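Local coordinates for tryptophan decarboxylase 1 (Oryza sativa subsp. japonica, PDB 6KHN) that decarboxylates L-tryptophan to tryptamine and 5-hydroxy-L-tryptophan to serotonin, using pyridoxal 5'-phosphate as cofactor, at the serotonin and pyridoxal-5'-phosphate site. Residues are numbered along the deposited sequence; one frame, centred on the assembly and turned at random. Chains: chain A/B, Tryptophan decarboxylase 1.

The serotonin and pyridoxal-5'-phosphate site. Residues chain A 125, 127, 359, 379-381; chain B 95, 104-106, 174-176, 214, 269, 271, 273, 298, 300, 329-330, 336. With SRO (serotonin), chain C; PLP (pyridoxal-5'-phosphate), chain D.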
loop_
_atom_site.group_PDB
_atom_site.type_symbol
_atom_site.label_atom_id
_atom_site.label_comp_id
_atom_site.label_asym_id
_atom_site.label_seq_id
_atom_site.Cartn_x
_atom_site.Cartn_y
_atom_site.Cartn_z
ATOM N N VAL A 125 6.664 -5.509 -10.627
ATOM C CA VAL A 125 6.355 -4.144 -10.210
ATOM C C VAL A 125 5.687 -3.447 -11.391
ATOM O O VAL A 125 6.351 -3.106 -12.380
ATOM C CB VAL A 125 7.608 -3.382 -9.762
ATOM C CG1 VAL A 125 7.212 -2.010 -9.194
ATOM C CG2 VAL A 125 8.385 -4.204 -8.737
ATOM N N PHE A 127 4.437 -0.476 -12.454
ATOM C CA PHE A 127 4.177 0.960 -12.514
ATOM C C PHE A 127 3.704 1.389 -13.899
ATOM O O PHE A 127 2.882 2.294 -14.002
ATOM C CB PHE A 127 5.411 1.766 -12.095
ATOM C CG PHE A 127 6.729 1.114 -12.430
ATOM C CD1 PHE A 127 7.188 1.063 -13.739
ATOM C CD2 PHE A 127 7.528 0.611 -11.432
ATOM C CE1 PHE A 127 8.421 0.498 -14.047
ATOM C CE2 PHE A 127 8.747 0.021 -11.725
ATOM C CZ PHE A 127 9.195 -0.035 -13.042
ATOM N N TYR A 359 13.245 7.760 -17.371
ATOM C CA TYR A 359 13.661 6.365 -17.277
ATOM C C TYR A 359 12.490 5.393 -17.408
ATOM O O TYR A 359 12.721 4.207 -17.687
ATOM C CB TYR A 359 14.428 6.129 -15.971
ATOM C CG TYR A 359 13.550 5.881 -14.766
ATOM C CD1 TYR A 359 12.839 6.922 -14.164
ATOM C CD2 TYR A 359 13.439 4.606 -14.219
ATOM C CE1 TYR A 359 12.036 6.702 -13.060
ATOM C CE2 TYR A 359 12.638 4.370 -13.107
ATOM C CZ TYR A 359 11.930 5.420 -12.537
ATOM O OH TYR A 359 11.133 5.179 -11.434
ATOM N N GLY A 379 1.803 6.247 -5.252
ATOM C CA GLY A 379 3.153 5.760 -5.430
ATOM C C GLY A 379 3.488 5.421 -6.877
ATOM O O GLY A 379 2.669 5.540 -7.786
ATOM N N VAL A 380 4.734 4.976 -7.071
ATOM C CA VAL A 380 5.204 4.518 -8.373
ATOM C C VAL A 380 5.022 3.009 -8.477
ATOM O O VAL A 380 4.234 2.525 -9.299
ATOM C CB VAL A 380 6.671 4.907 -8.607
ATOM C CG1 VAL A 380 7.093 4.556 -10.043
ATOM C CG2 VAL A 380 6.876 6.383 -8.283
ATOM N N GLY A 381 5.740 2.263 -7.635
ATOM C CA GLY A 381 5.641 0.820 -7.654
ATOM C C GLY A 381 4.308 0.316 -7.139
ATOM O O GLY A 381 3.530 1.043 -6.511
ATOM N N TRP B 95 10.440 -9.889 -13.912
ATOM C CA TRP B 95 11.303 -9.271 -12.910
ATOM C C TRP B 95 12.218 -10.292 -12.240
ATOM O O TRP B 95 13.358 -9.970 -11.886
ATOM C CB TRP B 95 10.440 -8.552 -11.868
ATOM C CG TRP B 95 9.913 -7.204 -12.375
ATOM C CD1 TRP B 95 8.931 -7.002 -13.316
ATOM C CD2 TRP B 95 10.375 -5.897 -11.995
ATOM N NE1 TRP B 95 8.741 -5.652 -13.522
ATOM C CE2 TRP B 95 9.615 -4.951 -12.732
ATOM C CE3 TRP B 95 11.351 -5.430 -11.108
ATOM C CZ2 TRP B 95 9.805 -3.572 -12.605
ATOM C CZ3 TRP B 95 11.540 -4.051 -10.982
ATOM C CH2 TRP B 95 10.758 -3.137 -11.719
ATOM N N PHE B 104 15.417 -0.897 -10.695
ATOM C CA PHE B 104 16.116 -1.587 -9.654
ATOM C C PHE B 104 15.467 -2.948 -9.473
ATOM O O PHE B 104 14.241 -3.042 -9.500
ATOM C CB PHE B 104 16.086 -0.810 -8.325
ATOM C CG PHE B 104 16.892 0.453 -8.351
ATOM C CD1 PHE B 104 18.258 0.411 -8.607
ATOM C CD2 PHE B 104 16.280 1.691 -8.144
ATOM C CE1 PHE B 104 19.007 1.580 -8.641
ATOM C CE2 PHE B 104 17.016 2.861 -8.165
ATOM C CZ PHE B 104 18.379 2.814 -8.434
ATOM N N PRO B 105 16.247 -4.016 -9.308
ATOM C CA PRO B 105 15.641 -5.341 -9.177
ATOM C C PRO B 105 14.861 -5.460 -7.877
ATOM O O PRO B 105 15.217 -4.878 -6.850
ATOM C CB PRO B 105 16.846 -6.295 -9.202
ATOM C CG PRO B 105 17.993 -5.464 -8.733
ATOM C CD PRO B 105 17.718 -4.068 -9.275
ATOM N N SER B 106 13.769 -6.219 -7.939
ATOM C CA SER B 106 12.955 -6.478 -6.757
ATOM C C SER B 106 13.438 -7.782 -6.133
ATOM O O SER B 106 12.867 -8.861 -6.335
ATOM C CB SER B 106 11.477 -6.530 -7.125
ATOM O OG SER B 106 11.270 -7.405 -8.223
ATOM N N THR B 174 5.156 2.498 -0.031
ATOM C CA THR B 174 6.060 3.023 -1.044
ATOM C C THR B 174 6.905 4.134 -0.428
ATOM O O THR B 174 6.566 4.693 0.618
ATOM C CB THR B 174 5.290 3.572 -2.286
ATOM O OG1 THR B 174 4.438 4.651 -1.895
ATOM C CG2 THR B 174 4.414 2.488 -2.990
ATOM N N THR B 175 8.015 4.450 -1.102
ATOM C CA THR B 175 8.777 5.663 -0.810
ATOM C C THR B 175 7.932 6.928 -0.999
ATOM O O THR B 175 8.110 7.910 -0.267
ATOM C CB THR B 175 10.020 5.705 -1.713
ATOM O OG1 THR B 175 10.961 4.716 -1.289
ATOM C CG2 THR B 175 10.687 7.074 -1.697
ATOM N N SER B 176 7.006 6.920 -1.966
ATOM C CA SER B 176 6.141 8.082 -2.192
ATOM C C SER B 176 5.316 8.396 -0.954
ATOM O O SER B 176 5.188 9.561 -0.550
ATOM C CB SER B 176 5.204 7.836 -3.382
ATOM O OG SER B 176 5.852 7.975 -4.629
ATOM N N HIS B 214 13.663 11.801 -7.385
ATOM C CA HIS B 214 12.614 11.169 -8.169
ATOM C C HIS B 214 11.458 12.137 -8.402
ATOM O O HIS B 214 11.108 12.929 -7.528
ATOM C CB HIS B 214 12.116 9.912 -7.463
ATOM C CG HIS B 214 11.421 8.957 -8.377
ATOM N ND1 HIS B 214 10.169 9.200 -8.897
ATOM C CD2 HIS B 214 11.814 7.762 -8.882
ATOM C CE1 HIS B 214 9.819 8.197 -9.684
ATOM N NE2 HIS B 214 10.797 7.311 -9.689
ATOM N N THR B 269 18.739 12.825 -1.571
ATOM C CA THR B 269 18.664 11.445 -2.024
ATOM C C THR B 269 20.035 10.779 -1.954
ATOM O O THR B 269 21.025 11.333 -2.446
ATOM C CB THR B 269 18.088 11.374 -3.441
ATOM O OG1 THR B 269 16.747 11.876 -3.415
ATOM C CG2 THR B 269 18.057 9.929 -3.932
ATOM N N GLY B 271 21.545 7.713 -3.529
ATOM C CA GLY B 271 21.324 6.720 -4.573
ATOM C C GLY B 271 20.174 7.040 -5.517
ATOM O O GLY B 271 19.169 6.319 -5.538
ATOM N N THR B 273 17.673 7.468 -8.703
ATOM C CA THR B 273 17.156 6.440 -9.598
ATOM C C THR B 273 17.920 6.435 -10.909
ATOM O O THR B 273 18.343 5.378 -11.396
ATOM C CB THR B 273 15.662 6.686 -9.846
ATOM O OG1 THR B 273 14.951 6.586 -8.606
ATOM C CG2 THR B 273 15.083 5.672 -10.834
ATOM N N ASP B 298 15.993 10.287 1.344
ATOM C CA ASP B 298 15.426 9.224 0.525
ATOM C C ASP B 298 16.567 8.298 0.105
ATOM O O ASP B 298 17.400 8.665 -0.734
ATOM C CB ASP B 298 14.700 9.821 -0.683
ATOM C CG ASP B 298 14.316 8.774 -1.733
ATOM O OD1 ASP B 298 14.235 7.571 -1.409
ATOM O OD2 ASP B 298 14.078 9.164 -2.894
ATOM N N ALA B 300 15.833 4.954 -0.895
ATOM C CA ALA B 300 14.974 3.826 -1.248
ATOM C C ALA B 300 15.786 2.592 -1.653
ATOM O O ALA B 300 15.554 1.485 -1.155
ATOM C CB ALA B 300 14.019 4.238 -2.373
ATOM N N HIS B 329 12.074 -3.819 -0.130
ATOM C CA HIS B 329 11.533 -4.472 -1.315
ATOM C C HIS B 329 12.266 -4.081 -2.592
ATOM O O HIS B 329 11.907 -4.567 -3.667
ATOM C CB HIS B 329 10.020 -4.230 -1.443
ATOM C CG HIS B 329 9.629 -2.837 -1.830
ATOM N ND1 HIS B 329 8.508 -2.217 -1.313
ATOM C CD2 HIS B 329 10.164 -1.965 -2.719
ATOM C CE1 HIS B 329 8.382 -1.018 -1.851
ATOM N NE2 HIS B 329 9.380 -0.836 -2.699
ATOM N N LYS B 330 13.294 -3.243 -2.502
ATOM C CA LYS B 330 14.263 -3.190 -3.587
ATOM C C LYS B 330 15.423 -4.154 -3.304
ATOM O O LYS B 330 15.417 -5.284 -3.804
ATOM C CB LYS B 330 14.739 -1.756 -3.810
ATOM C CG LYS B 330 13.611 -0.881 -4.342
ATOM C CD LYS B 330 14.070 0.486 -4.769
ATOM C CE LYS B 330 13.001 1.131 -5.664
ATOM N NZ LYS B 330 12.766 2.564 -5.380
ATOM N N LEU B 336 7.482 -6.960 -2.330
ATOM C CA LEU B 336 6.602 -5.803 -2.143
ATOM C C LEU B 336 5.366 -6.180 -1.316
ATOM O O LEU B 336 4.875 -7.312 -1.381
ATOM C CB LEU B 336 6.152 -5.255 -3.503
ATOM C CG LEU B 336 7.092 -4.403 -4.355
ATOM C CD1 LEU B 336 8.175 -5.260 -4.998
ATOM C CD2 LEU B 336 6.294 -3.602 -5.417
HETATM O OH SRO C . 12.350 -3.223 -7.196
HETATM C CZ3 SRO C . 11.522 -2.103 -7.220
HETATM C CH2 SRO C . 10.454 -2.049 -6.323
HETATM C CZ2 SRO C . 9.614 -0.938 -6.312
HETATM C CE2 SRO C . 9.859 0.123 -7.214
HETATM N NE1 SRO C . 9.208 1.323 -7.427
HETATM C CD1 SRO C . 9.861 1.993 -8.418
HETATM C CG SRO C . 10.926 1.210 -8.837
HETATM C CD2 SRO C . 10.918 0.060 -8.094
HETATM C CE3 SRO C . 11.763 -1.067 -8.108
HETATM C CB SRO C . 11.770 1.826 -9.955
HETATM C CA SRO C . 10.827 2.788 -10.687
HETATM N NZ SRO C . 11.243 4.187 -10.599
HETATM N N1 PLP D . 12.908 7.088 -4.920
HETATM C C2 PLP D . 14.017 6.381 -5.348
HETATM C C2A PLP D . 15.407 6.887 -5.081
HETATM C C3 PLP D . 13.843 5.187 -6.030
HETATM O O3 PLP D . 14.925 4.459 -6.463
HETATM C C4 PLP D . 12.568 4.704 -6.284
HETATM C C4A PLP D . 12.412 3.241 -6.590
HETATM C C5 PLP D . 11.461 5.417 -5.852
HETATM C C6 PLP D . 11.628 6.616 -5.172
HETATM C C5A PLP D . 10.087 4.859 -6.156
HETATM O O4P PLP D . 9.250 5.039 -5.049
HETATM P P PLP D . 7.911 4.168 -4.806
HETATM O O1P PLP D . 8.166 3.219 -3.654
HETATM O O2P PLP D . 6.814 5.180 -4.530
HETATM O O3P PLP D . 7.522 3.375 -6.026
HETATM O O HOH W 1 10.540 2.338 -3.144
#
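Serotonin, the product of 5-hydroxytryptophan decarboxylation, lies almost fully buried beside the cofactor at the dimer interface. B:Lys330 lies between the two: its NZ is bonded covalently to PLP C4A, the internal Schiff-base linkage, while its CE packs on the indole. The near-extended lysine chain lays CE over one face of the serotonin indole, 3.5 Å from the centroid of its six-membered ring, and the bend at chi4 (138°) turns NZ to PLP C4A. A:Val125 packs from the opposite face, CG1 touching CE2 and CZ2, so the indole is held between a methylene and a methyl. At the far end, the serotonin hydroxyl OH donates to the carbonyl O of B:Phe104 at 3.0 Å, coming from above the carbonyl plane.

The pyridine is sandwiched too. B:Ala300 CB sits over one face; over the other comes the B:His214 imidazole, its CG anti to the backbone N (chi1 -159°). B:His214 NE2 donates to A:Tyr359 OH, the phenol oxygen, which lies in the imidazole plane at 2.8 Å. The two side chains cross at about a right angle, with B:Thr273 CG2 over a face of the phenol. A:Tyr359 is the catalytic proton donor; its OH is modelled too close to the serotonin amine NZ to interpret, but the placement brings amine, phenol and histidine together. B:Asp298 OD2 lies 3.1 Å from PLP N1, a likely hydrogen bond that would favour a protonated, electron-withdrawing pyridine; the amide of B:Ala300 bonds its OD1.

Both subunits grip the phosphate. O2P accepts from A:Val380 N and from both N and OG of B:Ser176. PLP O3P takes A:Gly381 N at 2.6 Å and also the indole N-H, serotonin NE1, so the cofactor itself helps orient serotonin. B:Thr175 N reaches PLP O1P at 2.8 Å.

In this fold-type I decarboxylase, helix 175-193 of chain B starts at the phosphate, where its dipole may help balance the charge, and B:Asp298 ends strand 294-298, while chain A loops and the short 3-10 helix 358-360 complete the pocket.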